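Local coordinates for protein putative nucleotide sugar epimerase/ dehydratase (Bordetella bronchiseptica, PDB 2Q1S) that binds NAD(H) in a Rossmann fold and probably acts as a nucleotide-sugar epimerase or dehydratase in lipopolysaccharide O-antigen biosynthesis, at residues 34-39 and 94-99; 81-86 and 90-95; 232-237 and 258-263; 297-302 and 341-346. One frame throughout, in Å; residues are numbered along the deposited sequence.

Contact 1 (34-39 and 94-99). With NAI (1,4-dihydronicotinamide adenine dinucleotide), chain B.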
# COMPACT_ATOMS: atom_id res chain seq x y z
N ASN A 34 19.68 21.30 -9.83
CA ASN A 34 18.32 21.28 -10.36
C ASN A 34 17.46 20.40 -9.44
O ASN A 34 17.84 19.27 -9.12
CB ASN A 34 18.29 20.71 -11.77
CG ASN A 34 18.83 21.68 -12.82
OD1 ASN A 34 19.11 22.83 -12.52
ND2 ASN A 34 19.00 21.20 -14.04
N VAL A 35 16.33 20.95 -9.01
CA VAL A 35 15.52 20.23 -8.01
C VAL A 35 14.07 20.15 -8.45
O VAL A 35 13.57 21.08 -9.05
CB VAL A 35 15.60 20.94 -6.63
CG1 VAL A 35 14.71 20.22 -5.56
CG2 VAL A 35 17.04 21.12 -6.17
N MET A 36 13.43 19.01 -8.21
CA MET A 36 11.97 18.94 -8.38
C MET A 36 11.32 18.88 -7.00
O MET A 36 11.82 18.18 -6.12
CB MET A 36 11.62 17.73 -9.24
CG MET A 36 10.13 17.51 -9.39
SD MET A 36 9.72 15.87 -10.03
CE MET A 36 9.66 16.38 -11.68
N VAL A 37 10.24 19.64 -6.81
CA VAL A 37 9.44 19.55 -5.59
C VAL A 37 8.02 19.19 -5.99
O VAL A 37 7.27 20.00 -6.49
CB VAL A 37 9.51 20.84 -4.72
CG1 VAL A 37 8.76 20.65 -3.38
CG2 VAL A 37 10.96 21.22 -4.41
N VAL A 38 7.70 17.90 -5.82
CA VAL A 38 6.33 17.40 -6.08
C VAL A 38 5.52 17.83 -4.85
O VAL A 38 5.97 17.59 -3.72
CB VAL A 38 6.36 15.87 -6.29
CG1 VAL A 38 4.92 15.35 -6.59
CG2 VAL A 38 7.36 15.52 -7.41
N GLY A 39 4.39 18.48 -5.04
CA GLY A 39 3.66 19.05 -3.92
C GLY A 39 4.26 20.37 -3.45
O GLY A 39 3.95 20.85 -2.37
N ALA A 94 6.09 11.04 -18.72
CA ALA A 94 6.92 10.64 -19.86
C ALA A 94 7.80 11.82 -20.33
O ALA A 94 8.88 11.59 -20.91
CB ALA A 94 6.07 10.13 -20.99
N SER A 95 7.35 13.04 -20.06
CA SER A 95 8.06 14.27 -20.45
C SER A 95 9.26 14.55 -19.57
O SER A 95 10.13 15.32 -20.00
CB SER A 95 7.14 15.51 -20.47
OG SER A 95 6.96 16.06 -19.17
N LEU A 96 9.30 14.00 -18.36
CA LEU A 96 10.39 14.29 -17.43
C LEU A 96 11.72 13.81 -18.00
O LEU A 96 11.81 12.73 -18.60
CB LEU A 96 10.13 13.65 -16.07
CG LEU A 96 8.92 14.19 -15.30
CD1 LEU A 96 8.84 13.51 -13.93
CD2 LEU A 96 9.00 15.70 -15.13
N GLN A 97 12.74 14.64 -17.80
CA GLN A 97 14.09 14.37 -18.30
C GLN A 97 15.01 14.10 -17.11
O GLN A 97 14.72 14.55 -16.01
CB GLN A 97 14.61 15.58 -19.08
CG GLN A 97 13.82 15.90 -20.38
CD GLN A 97 13.69 14.67 -21.26
OE1 GLN A 97 14.69 14.18 -21.81
NE2 GLN A 97 12.47 14.15 -21.38
N ASP A 98 16.12 13.39 -17.34
CA ASP A 98 17.11 13.07 -16.30
C ASP A 98 17.99 14.33 -16.09
O ASP A 98 19.19 14.34 -16.38
CB ASP A 98 17.93 11.86 -16.77
CG ASP A 98 18.86 11.29 -15.71
OD1 ASP A 98 18.88 11.74 -14.54
OD2 ASP A 98 19.57 10.32 -16.06
N GLU A 99 17.34 15.39 -15.60
CA GLU A 99 17.99 16.69 -15.40
C GLU A 99 17.94 17.17 -13.95
O GLU A 99 18.20 18.34 -13.67
CB GLU A 99 17.32 17.73 -16.33
CG GLU A 99 15.90 18.09 -15.91
CD GLU A 99 15.26 19.18 -16.76
OE1 GLU A 99 15.81 20.30 -16.85
OE2 GLU A 99 14.20 18.91 -17.36
PA NAI B . -0.25 20.31 1.77
O1A NAI B . -1.59 19.73 1.50
O2A NAI B . -0.12 21.83 1.98
O5B NAI B . 0.79 19.87 0.72
C5B NAI B . 0.63 18.78 -0.20
C4B NAI B . 0.70 19.27 -1.63
O4B NAI B . 0.49 18.16 -2.50
C3B NAI B . -0.41 20.31 -1.93
O3B NAI B . 0.17 21.48 -2.53
C2B NAI B . -1.27 19.59 -2.96
O2B NAI B . -1.93 20.42 -3.97
C1B NAI B . -0.26 18.66 -3.63
N9A NAI B . -0.85 17.54 -4.36
C8A NAI B . -1.93 16.80 -4.00
N7A NAI B . -2.13 15.84 -4.91
C5A NAI B . -1.17 15.93 -5.87
C6A NAI B . -0.80 15.23 -7.11
N6A NAI B . -1.49 14.18 -7.58
N1A NAI B . 0.28 15.64 -7.83
C2A NAI B . 0.99 16.71 -7.38
N3A NAI B . 0.75 17.42 -6.26
C4A NAI B . -0.31 17.07 -5.45
O3 NAI B . 0.21 19.58 3.12
PN NAI B . 1.63 19.64 3.90
O1N NAI B . 1.39 19.70 5.32
O2N NAI B . 2.48 20.64 3.15
O5D NAI B . 2.25 18.17 3.50
C5D NAI B . 3.49 18.03 2.80
C4D NAI B . 3.98 16.59 3.02
O4D NAI B . 4.29 16.43 4.38
C3D NAI B . 2.89 15.55 2.76
O3D NAI B . 3.51 14.45 2.08
C2D NAI B . 2.40 15.18 4.12
O2D NAI B . 1.84 13.84 4.14
C1D NAI B . 3.65 15.26 4.94
N1N NAI B . 3.42 15.46 6.35
C2N NAI B . 2.99 16.66 6.87
C3N NAI B . 2.81 16.83 8.23
C7N NAI B . 2.32 18.15 8.82
O7N NAI B . 2.19 18.23 10.03
N7N NAI B . 2.08 19.16 7.95
C4N NAI B . 3.11 15.77 9.13
C5N NAI B . 3.59 14.55 8.56
C6N NAI B . 3.77 14.45 7.19
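N34 and E99 meet at the start of the first Rossmann strand, 34-38, where the loop after helix 90-95 returns toward strand 102-105. Residues 34-36 and 96-99 run 149° apart, end to end. One hydrogen bond joins them: N34 ND2 donates to E99 O at 3.0 Å. It is well aligned: the acceptor lies in the N34 amide plane and the donor in the carbonyl plane, at a C=O...N angle of 160°. The amide's rotation is fixed from both ends, because N34 OD1 accepts from N58 ND2. E99 takes part through its backbone; its carboxylate oxygen OE1 stays 4.3 Å from N34 ND2.

Farther along the strand the contact becomes apolar. M36 CG is anti to the backbone N, and the chain then bends at chi3 (-93°), bringing the terminal methyl to L96, whose side chain it crosses at about a right angle. H61 of the neighbouring strand 59-63 touches both residues. At the other end of the segment, G39 CA packs against NAI O4B. M36 CE sits over the fork of L96, 3.6 Å from CD2 and 3.7 Å from CD1.

Contact 2 (81-86 and 90-95). With NAI (1,4-dihydronicotinamide adenine dinucleotide), chain B.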
# COMPACT_ATOMS: atom_id res chain seq x y z
N ARG A 81 10.03 26.67 -12.39
CA ARG A 81 9.11 26.17 -13.42
C ARG A 81 7.93 25.54 -12.67
O ARG A 81 8.13 24.74 -11.76
CB ARG A 81 9.80 25.13 -14.30
CG ARG A 81 8.88 24.45 -15.28
CD ARG A 81 9.52 23.22 -15.89
NE ARG A 81 8.59 22.53 -16.79
CZ ARG A 81 8.82 21.35 -17.37
NH1 ARG A 81 9.95 20.69 -17.15
NH2 ARG A 81 7.89 20.83 -18.17
N PHE A 82 6.72 25.91 -13.05
CA PHE A 82 5.53 25.34 -12.40
C PHE A 82 4.66 24.54 -13.37
O PHE A 82 4.08 25.09 -14.33
CB PHE A 82 4.73 26.46 -11.71
CG PHE A 82 3.40 26.01 -11.10
CD1 PHE A 82 3.32 24.92 -10.26
CD2 PHE A 82 2.25 26.74 -11.35
CE1 PHE A 82 2.11 24.54 -9.70
CE2 PHE A 82 1.02 26.36 -10.79
CZ PHE A 82 0.95 25.26 -9.98
N SER A 83 4.55 23.23 -13.08
CA SER A 83 3.62 22.35 -13.79
C SER A 83 2.38 22.13 -12.92
O SER A 83 2.44 21.43 -11.90
CB SER A 83 4.26 21.01 -14.17
OG SER A 83 5.40 21.19 -15.02
N GLU A 84 1.28 22.76 -13.32
CA GLU A 84 0.01 22.70 -12.59
C GLU A 84 -0.71 21.43 -13.07
O GLU A 84 -1.71 21.46 -13.82
CB GLU A 84 -0.84 23.96 -12.84
CG GLU A 84 -2.12 23.92 -11.98
CD GLU A 84 -2.97 25.16 -12.04
OE1 GLU A 84 -2.47 26.25 -12.45
OE2 GLU A 84 -4.17 25.05 -11.71
N THR A 85 -0.19 20.31 -12.56
CA THR A 85 -0.50 19.03 -13.12
C THR A 85 -0.26 18.01 -12.02
O THR A 85 0.66 18.13 -11.21
CB THR A 85 0.45 18.71 -14.30
OG1 THR A 85 0.32 19.72 -15.32
CG2 THR A 85 0.07 17.39 -14.93
N SER A 86 -1.12 16.98 -11.98
CA SER A 86 -0.85 15.83 -11.09
C SER A 86 0.44 15.07 -11.46
O SER A 86 0.67 14.82 -12.64
CB SER A 86 -2.03 14.85 -11.10
OG SER A 86 -1.69 13.67 -10.37
N ASP A 90 0.27 10.69 -16.99
CA ASP A 90 1.18 9.91 -17.84
C ASP A 90 2.03 10.78 -18.78
O ASP A 90 3.23 10.55 -18.90
CB ASP A 90 0.40 8.88 -18.65
CG ASP A 90 -0.09 7.72 -17.79
OD1 ASP A 90 0.53 7.47 -16.72
OD2 ASP A 90 -1.09 7.08 -18.19
N ALA A 91 1.42 11.76 -19.41
CA ALA A 91 2.16 12.65 -20.31
C ALA A 91 3.25 13.39 -19.54
O ALA A 91 4.41 13.46 -19.99
CB ALA A 91 1.22 13.64 -20.95
N LEU A 92 2.89 13.94 -18.38
CA LEU A 92 3.87 14.68 -17.59
C LEU A 92 5.04 13.78 -17.24
O LEU A 92 6.19 14.12 -17.46
CB LEU A 92 3.26 15.34 -16.34
CG LEU A 92 4.28 16.10 -15.47
CD1 LEU A 92 4.79 17.40 -16.03
CD2 LEU A 92 3.72 16.32 -14.08
N LEU A 93 4.75 12.60 -16.69
CA LEU A 93 5.77 11.65 -16.35
C LEU A 93 6.68 11.30 -17.54
O LEU A 93 7.90 11.31 -17.40
CB LEU A 93 5.14 10.40 -15.72
CG LEU A 93 4.62 10.57 -14.28
CD1 LEU A 93 3.59 9.44 -14.00
CD2 LEU A 93 5.72 10.64 -13.20
N ALA A 94 6.09 11.04 -18.72
CA ALA A 94 6.92 10.64 -19.86
C ALA A 94 7.80 11.82 -20.33
O ALA A 94 8.88 11.59 -20.91
CB ALA A 94 6.07 10.13 -20.99
N SER A 95 7.35 13.04 -20.06
CA SER A 95 8.06 14.27 -20.45
C SER A 95 9.26 14.55 -19.57
O SER A 95 10.13 15.32 -20.00
CB SER A 95 7.14 15.51 -20.47
OG SER A 95 6.96 16.06 -19.17
PA NAI B . -0.25 20.31 1.77
O1A NAI B . -1.59 19.73 1.50
O2A NAI B . -0.12 21.83 1.98
O5B NAI B . 0.79 19.87 0.72
C5B NAI B . 0.63 18.78 -0.20
C4B NAI B . 0.70 19.27 -1.63
O4B NAI B . 0.49 18.16 -2.50
C3B NAI B . -0.41 20.31 -1.93
O3B NAI B . 0.17 21.48 -2.53
C2B NAI B . -1.27 19.59 -2.96
O2B NAI B . -1.93 20.42 -3.97
C1B NAI B . -0.26 18.66 -3.63
N9A NAI B . -0.85 17.54 -4.36
C8A NAI B . -1.93 16.80 -4.00
N7A NAI B . -2.13 15.84 -4.91
C5A NAI B . -1.17 15.93 -5.87
C6A NAI B . -0.80 15.23 -7.11
N6A NAI B . -1.49 14.18 -7.58
N1A NAI B . 0.28 15.64 -7.83
C2A NAI B . 0.99 16.71 -7.38
N3A NAI B . 0.75 17.42 -6.26
C4A NAI B . -0.31 17.07 -5.45
O3 NAI B . 0.21 19.58 3.12
PN NAI B . 1.63 19.64 3.90
O1N NAI B . 1.39 19.70 5.32
O2N NAI B . 2.48 20.64 3.15
O5D NAI B . 2.25 18.17 3.50
C5D NAI B . 3.49 18.03 2.80
C4D NAI B . 3.98 16.59 3.02
O4D NAI B . 4.29 16.43 4.38
C3D NAI B . 2.89 15.55 2.76
O3D NAI B . 3.51 14.45 2.08
C2D NAI B . 2.40 15.18 4.12
O2D NAI B . 1.84 13.84 4.14
C1D NAI B . 3.65 15.26 4.94
N1N NAI B . 3.42 15.46 6.35
C2N NAI B . 2.99 16.66 6.87
C3N NAI B . 2.81 16.83 8.23
C7N NAI B . 2.32 18.15 8.82
O7N NAI B . 2.19 18.23 10.03
N7N NAI B . 2.08 19.16 7.95
C4N NAI B . 3.11 15.77 9.13
C5N NAI B . 3.59 14.55 8.56
C6N NAI B . 3.77 14.45 7.19
O HOH W 1 10.45 18.39 -18.57
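This contact belongs to the adenine end of the Rossmann nucleotide-binding fold: strand 80-83, the loop that follows it and helix 90-95 fold back on one another, and L92 fills the angle between them. L92 has CG anti to its backbone N (chi1 178°), and its two methyls divide the work. CD1 lies by S83, 4.0 Å from S83 OG, while CD2 faces the loop, 3.9 Å from T85 CG2 and 3.7 Å from S86 O. T85 CG2 also meets L92 CB, and the two side chains pass at a slant. These separations are ordinary van der Waals distances, and the direct contact between the segments is packing throughout. S83 OG has its polar partner elsewhere, in H61 NE2.

A water links the segments. R81 NH1 donates to it in the guanidinium plane, and the water in turn makes a weak bond to S95 O. Within the helix, S95 OG donates to L92 O at 2.7 Å, tying the S95 side chain back to the turn that carries L92.

The loop packed against L92 also supplies a cofactor ligand. S86 binds the cofactor, and its OG is hydrogen-bonded to T88 OG1 as well. With S86 OG anti to the S86 backbone N (chi1 173°), NAI N6A donates to S86 OG across 2.8 Å, at an N-H...O angle of 140°.

Contact 3 (232-237 and 258-263). With NAI (1,4-dihydronicotinamide adenine dinucleotide), chain B.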
# COMPACT_ATOMS: atom_id res chain seq x y z
N ARG A 232 -7.72 23.14 8.94
CA ARG A 232 -6.72 22.14 8.54
C ARG A 232 -6.01 21.46 9.69
O ARG A 232 -5.76 20.25 9.65
CB ARG A 232 -5.65 22.77 7.67
CG ARG A 232 -6.10 23.16 6.28
CD ARG A 232 -4.98 23.94 5.61
NE ARG A 232 -3.67 23.26 5.50
CZ ARG A 232 -3.13 22.87 4.35
NH1 ARG A 232 -3.85 22.99 3.22
NH2 ARG A 232 -1.88 22.41 4.29
N ASN A 233 -5.65 22.27 10.69
CA ASN A 233 -4.83 21.80 11.80
C ASN A 233 -5.04 22.76 12.97
O ASN A 233 -5.48 23.90 12.78
CB ASN A 233 -3.36 21.80 11.37
CG ASN A 233 -2.97 20.54 10.63
OD1 ASN A 233 -3.09 19.43 11.16
ND2 ASN A 233 -2.47 20.69 9.41
N VAL A 234 -4.70 22.30 14.17
CA VAL A 234 -5.01 23.02 15.40
C VAL A 234 -4.33 24.40 15.46
O VAL A 234 -4.96 25.38 15.82
CB VAL A 234 -4.75 22.18 16.67
CG1 VAL A 234 -3.27 21.76 16.78
CG2 VAL A 234 -5.27 22.88 17.94
N THR A 235 -3.04 24.45 15.10
CA THR A 235 -2.33 25.74 15.19
C THR A 235 -2.92 26.88 14.34
O THR A 235 -3.26 27.94 14.89
CB THR A 235 -0.81 25.57 14.98
OG1 THR A 235 -0.33 24.57 15.88
CG2 THR A 235 -0.05 26.88 15.22
N PRO A 236 -3.04 26.70 13.00
CA PRO A 236 -3.64 27.77 12.21
C PRO A 236 -5.11 28.07 12.56
O PRO A 236 -5.56 29.22 12.43
CB PRO A 236 -3.47 27.30 10.76
CG PRO A 236 -3.40 25.81 10.88
CD PRO A 236 -2.60 25.60 12.14
N THR A 237 -5.82 27.04 13.04
CA THR A 237 -7.19 27.25 13.52
C THR A 237 -7.20 28.17 14.73
O THR A 237 -7.95 29.15 14.75
CB THR A 237 -7.87 25.92 13.85
OG1 THR A 237 -8.07 25.20 12.65
CG2 THR A 237 -9.24 26.15 14.47
N ARG A 258 1.52 17.36 21.84
CA ARG A 258 2.13 17.11 20.54
C ARG A 258 3.57 17.63 20.48
O ARG A 258 3.93 18.55 21.22
CB ARG A 258 1.28 17.76 19.47
CG ARG A 258 -0.15 17.23 19.47
CD ARG A 258 -0.81 17.56 18.17
NE ARG A 258 -2.27 17.49 18.28
CZ ARG A 258 -3.10 17.67 17.26
NH1 ARG A 258 -2.62 17.92 16.05
NH2 ARG A 258 -4.40 17.60 17.45
N ASP A 259 4.37 17.03 19.60
CA ASP A 259 5.73 17.50 19.35
C ASP A 259 5.68 18.43 18.14
O ASP A 259 5.93 18.01 17.02
CB ASP A 259 6.64 16.28 19.11
CG ASP A 259 8.07 16.66 18.76
OD1 ASP A 259 8.28 17.77 18.22
OD2 ASP A 259 8.99 15.83 18.98
N PHE A 260 5.32 19.69 18.37
CA PHE A 260 5.23 20.64 17.26
C PHE A 260 6.63 20.95 16.75
O PHE A 260 7.59 20.99 17.53
CB PHE A 260 4.54 21.94 17.69
CG PHE A 260 3.10 21.77 18.07
CD1 PHE A 260 2.12 21.66 17.10
CD2 PHE A 260 2.72 21.69 19.42
CE1 PHE A 260 0.78 21.47 17.45
CE2 PHE A 260 1.39 21.50 19.78
CZ PHE A 260 0.41 21.40 18.79
N ILE A 261 6.73 21.18 15.44
CA ILE A 261 8.00 21.57 14.81
C ILE A 261 7.74 22.68 13.80
O ILE A 261 6.79 22.61 13.03
CB ILE A 261 8.74 20.35 14.16
CG1 ILE A 261 10.10 20.79 13.59
CG2 ILE A 261 7.83 19.63 13.13
CD1 ILE A 261 10.98 19.66 13.12
N PHE A 262 8.59 23.71 13.82
CA PHE A 262 8.38 24.88 12.96
C PHE A 262 8.77 24.54 11.53
O PHE A 262 9.76 23.84 11.30
CB PHE A 262 9.21 26.05 13.51
CG PHE A 262 8.99 27.36 12.80
CD1 PHE A 262 7.74 27.96 12.76
CD2 PHE A 262 10.08 28.01 12.19
CE1 PHE A 262 7.57 29.21 12.14
CE2 PHE A 262 9.91 29.26 11.54
CZ PHE A 262 8.65 29.84 11.50
N VAL A 263 8.02 25.08 10.57
CA VAL A 263 8.14 24.62 9.20
C VAL A 263 9.53 24.92 8.58
O VAL A 263 10.02 24.13 7.80
CB VAL A 263 7.01 25.23 8.31
CG1 VAL A 263 7.14 26.80 8.16
CG2 VAL A 263 6.93 24.53 6.97
PA NAI B . -0.25 20.31 1.77
O1A NAI B . -1.59 19.73 1.50
O2A NAI B . -0.12 21.83 1.98
O5B NAI B . 0.79 19.87 0.72
C5B NAI B . 0.63 18.78 -0.20
C4B NAI B . 0.70 19.27 -1.63
O4B NAI B . 0.49 18.16 -2.50
C3B NAI B . -0.41 20.31 -1.93
O3B NAI B . 0.17 21.48 -2.53
C2B NAI B . -1.27 19.59 -2.96
O2B NAI B . -1.93 20.42 -3.97
C1B NAI B . -0.26 18.66 -3.63
N9A NAI B . -0.85 17.54 -4.36
C8A NAI B . -1.93 16.80 -4.00
N7A NAI B . -2.13 15.84 -4.91
C5A NAI B . -1.17 15.93 -5.87
C6A NAI B . -0.80 15.23 -7.11
N6A NAI B . -1.49 14.18 -7.58
N1A NAI B . 0.28 15.64 -7.83
C2A NAI B . 0.99 16.71 -7.38
N3A NAI B . 0.75 17.42 -6.26
C4A NAI B . -0.31 17.07 -5.45
O3 NAI B . 0.21 19.58 3.12
PN NAI B . 1.63 19.64 3.90
O1N NAI B . 1.39 19.70 5.32
O2N NAI B . 2.48 20.64 3.15
O5D NAI B . 2.25 18.17 3.50
C5D NAI B . 3.49 18.03 2.80
C4D NAI B . 3.98 16.59 3.02
O4D NAI B . 4.29 16.43 4.38
C3D NAI B . 2.89 15.55 2.76
O3D NAI B . 3.51 14.45 2.08
C2D NAI B . 2.40 15.18 4.12
O2D NAI B . 1.84 13.84 4.14
C1D NAI B . 3.65 15.26 4.94
N1N NAI B . 3.42 15.46 6.35
C2N NAI B . 2.99 16.66 6.87
C3N NAI B . 2.81 16.83 8.23
C7N NAI B . 2.32 18.15 8.82
O7N NAI B . 2.19 18.23 10.03
N7N NAI B . 2.08 19.16 7.95
C4N NAI B . 3.11 15.77 9.13
C5N NAI B . 3.59 14.55 8.56
C6N NAI B . 3.77 14.45 7.19
O HOH W 2 -3.67 19.56 14.12
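V234 CG1 stands over one face of the R258 guanidinium, offset toward its rim and 4.0 Å from R258 NH1, while the same methyl lies at the edge of the F260 ring, 4.1 Å from F260 CE1. The valine is turned with CG1 between its backbone N and carbonyl carbon (chi1 60°), which aims this branch at both partners. It crosses F260 at about a right angle. T235, one residue on in helix 234-243, runs past the ring in the opposite sense; its OG1 comes 3.6 Å from F260 CE1. On the strand side, R258 CB packs over a face of the F260 ring.

A water completes the junction by accepting from R258 NH1 at 2.7 Å and from V234 N, and by donating to N233 OD1. R258 NH1 also donates to N210 OD1. R258 and N210 bind UDP in a structure of this protein, although no UDP is bound to this chain.

R232 NH2 gives an in-plane bond to NAI O2A at 3.0 Å, and E216 OE2 forms a salt bridge with R232 NE. The chemistry implies that the contact connects the cofactor site with the UDP site, probably that of the sugar nucleotide: one arginine holds the pyrophosphate, the other is positioned by packing, water and amide.

Contact 4 (297-302 and 341-346)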
# COMPACT_ATOMS: atom_id res chain seq x y z
N ALA A 297 -2.69 26.94 23.13
CA ALA A 297 -3.77 27.95 23.18
C ALA A 297 -3.40 29.12 24.08
O ALA A 297 -3.65 30.27 23.73
CB ALA A 297 -5.08 27.31 23.62
N THR A 298 -2.82 28.82 25.24
CA THR A 298 -2.41 29.86 26.19
C THR A 298 -1.45 30.85 25.51
O THR A 298 -1.68 32.06 25.55
CB THR A 298 -1.79 29.23 27.47
OG1 THR A 298 -2.83 28.56 28.21
CG2 THR A 298 -1.16 30.31 28.32
N LYS A 299 -0.42 30.30 24.86
CA LYS A 299 0.62 31.07 24.17
C LYS A 299 0.06 31.92 23.02
O LYS A 299 0.37 33.10 22.90
CB LYS A 299 1.70 30.13 23.61
CG LYS A 299 2.65 29.57 24.67
CD LYS A 299 3.24 28.24 24.21
CE LYS A 299 4.50 27.85 24.97
NZ LYS A 299 4.38 27.77 26.43
N ILE A 300 -0.77 31.31 22.18
CA ILE A 300 -1.42 32.02 21.09
C ILE A 300 -2.30 33.17 21.61
O ILE A 300 -2.26 34.28 21.07
CB ILE A 300 -2.23 31.04 20.20
CG1 ILE A 300 -1.29 30.10 19.45
CG2 ILE A 300 -3.11 31.82 19.20
CD1 ILE A 300 -2.00 28.93 18.77
N ASN A 301 -3.07 32.91 22.65
CA ASN A 301 -3.88 33.96 23.26
C ASN A 301 -3.00 35.11 23.78
O ASN A 301 -3.28 36.28 23.50
CB ASN A 301 -4.79 33.39 24.36
CG ASN A 301 -6.05 32.71 23.80
OD1 ASN A 301 -6.39 32.84 22.61
ND2 ASN A 301 -6.76 31.99 24.66
N GLU A 302 -1.92 34.76 24.47
CA GLU A 302 -1.05 35.79 25.05
C GLU A 302 -0.35 36.64 23.97
O GLU A 302 -0.24 37.85 24.12
CB GLU A 302 -0.08 35.18 26.07
CG GLU A 302 1.32 34.83 25.55
CD GLU A 302 2.30 36.01 25.67
OE1 GLU A 302 2.01 36.95 26.43
OE2 GLU A 302 3.35 35.97 25.00
N VAL A 341 14.00 25.87 16.71
CA VAL A 341 13.01 26.96 16.86
C VAL A 341 11.98 26.59 17.94
O VAL A 341 11.25 25.60 17.81
CB VAL A 341 12.32 27.36 15.51
CG1 VAL A 341 11.29 28.48 15.72
CG2 VAL A 341 13.35 27.78 14.46
N SER A 342 11.94 27.40 19.00
CA SER A 342 11.05 27.12 20.12
C SER A 342 9.62 27.39 19.74
O SER A 342 9.35 28.12 18.79
CB SER A 342 11.41 28.00 21.31
OG SER A 342 11.18 29.36 21.00
N ILE A 343 8.70 26.77 20.48
CA ILE A 343 7.27 26.97 20.26
C ILE A 343 6.90 28.47 20.40
O ILE A 343 6.07 28.98 19.64
CB ILE A 343 6.39 26.03 21.18
CG1 ILE A 343 4.91 25.99 20.70
CG2 ILE A 343 6.55 26.36 22.68
CD1 ILE A 343 4.70 25.70 19.23
N ASP A 344 7.54 29.18 21.33
CA ASP A 344 7.32 30.61 21.46
C ASP A 344 7.77 31.42 20.24
O ASP A 344 7.02 32.23 19.71
CB ASP A 344 7.98 31.14 22.73
CG ASP A 344 7.25 30.69 23.99
OD1 ASP A 344 6.02 30.52 23.94
OD2 ASP A 344 7.92 30.51 25.03
N ASP A 345 9.01 31.20 19.79
CA ASP A 345 9.50 31.93 18.62
C ASP A 345 8.73 31.58 17.34
O ASP A 345 8.38 32.47 16.55
CB ASP A 345 11.02 31.76 18.45
CG ASP A 345 11.82 32.22 19.68
OD1 ASP A 345 11.28 32.99 20.52
OD2 ASP A 345 13.01 31.83 19.79
N GLY A 346 8.44 30.28 17.15
CA GLY A 346 7.76 29.82 15.93
C GLY A 346 6.34 30.37 15.85
O GLY A 346 5.86 30.82 14.79
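Packing carries this helix-helix contact, in which K299 of helix 293-304 reaches across to I343 and D344 in the first turn of helix 343-356. The two helices meet on the side of the molecule that carries the UDP-binding R258, consistent with the C-terminal substrate-binding part of extended SDR enzymes. The lysine is the main contributor, and its aliphatic chain crosses both partner side chains at about right angles. K299 CE is 3.4 Å from I343 CG2, tighter than the usual carbon-carbon contact. The backbones come closest at K299 and D344, whose CA atoms are 7.2 Å apart.

The polar component is electrostatic. D344 OD1 lies beside the lysine chain, 3.2 Å from K299 CE and 3.6 Å from both CG and CD. K299 NZ turns off at chi4 (56°) and ends 4.1 Å from D344 OD1, beyond salt-bridge range.

Within the second helix, S342 is the N-cap: S342 OG accepts from D345 N at 3.1 Å, with an N-H...O angle of 167°. Deeper in the fold, I343 touches F260, and L347 meets both K299 and I300.

The chemistry thus implies a surface junction held chiefly by methylene and methyl packing, to which the opposite charges would add a modest long-range attraction.

Overall arrangement
Contacts 1 and 2 lie at the adenine end of the NADH site, their centres 9 Å apart; they share A94 and S95, so helix 90-95 packs on the end of strand 80-83 and the loop after it, and then runs into the loop that meets strand 34-38. Contact 3 is across the chain's centre, about 30 Å from each by centres, yet the same cofactor touches all three. Contact 4 lies farther out, its centre 11 Å from that of contact 3, and joins it directly: F262 CE1 packs 3.5 Å from G346 O, and F260 CB 4.1 Å from I343 CD1. Its I343 side chain remains about 12 Å from NAI and about 9 Å from the side chain of R258.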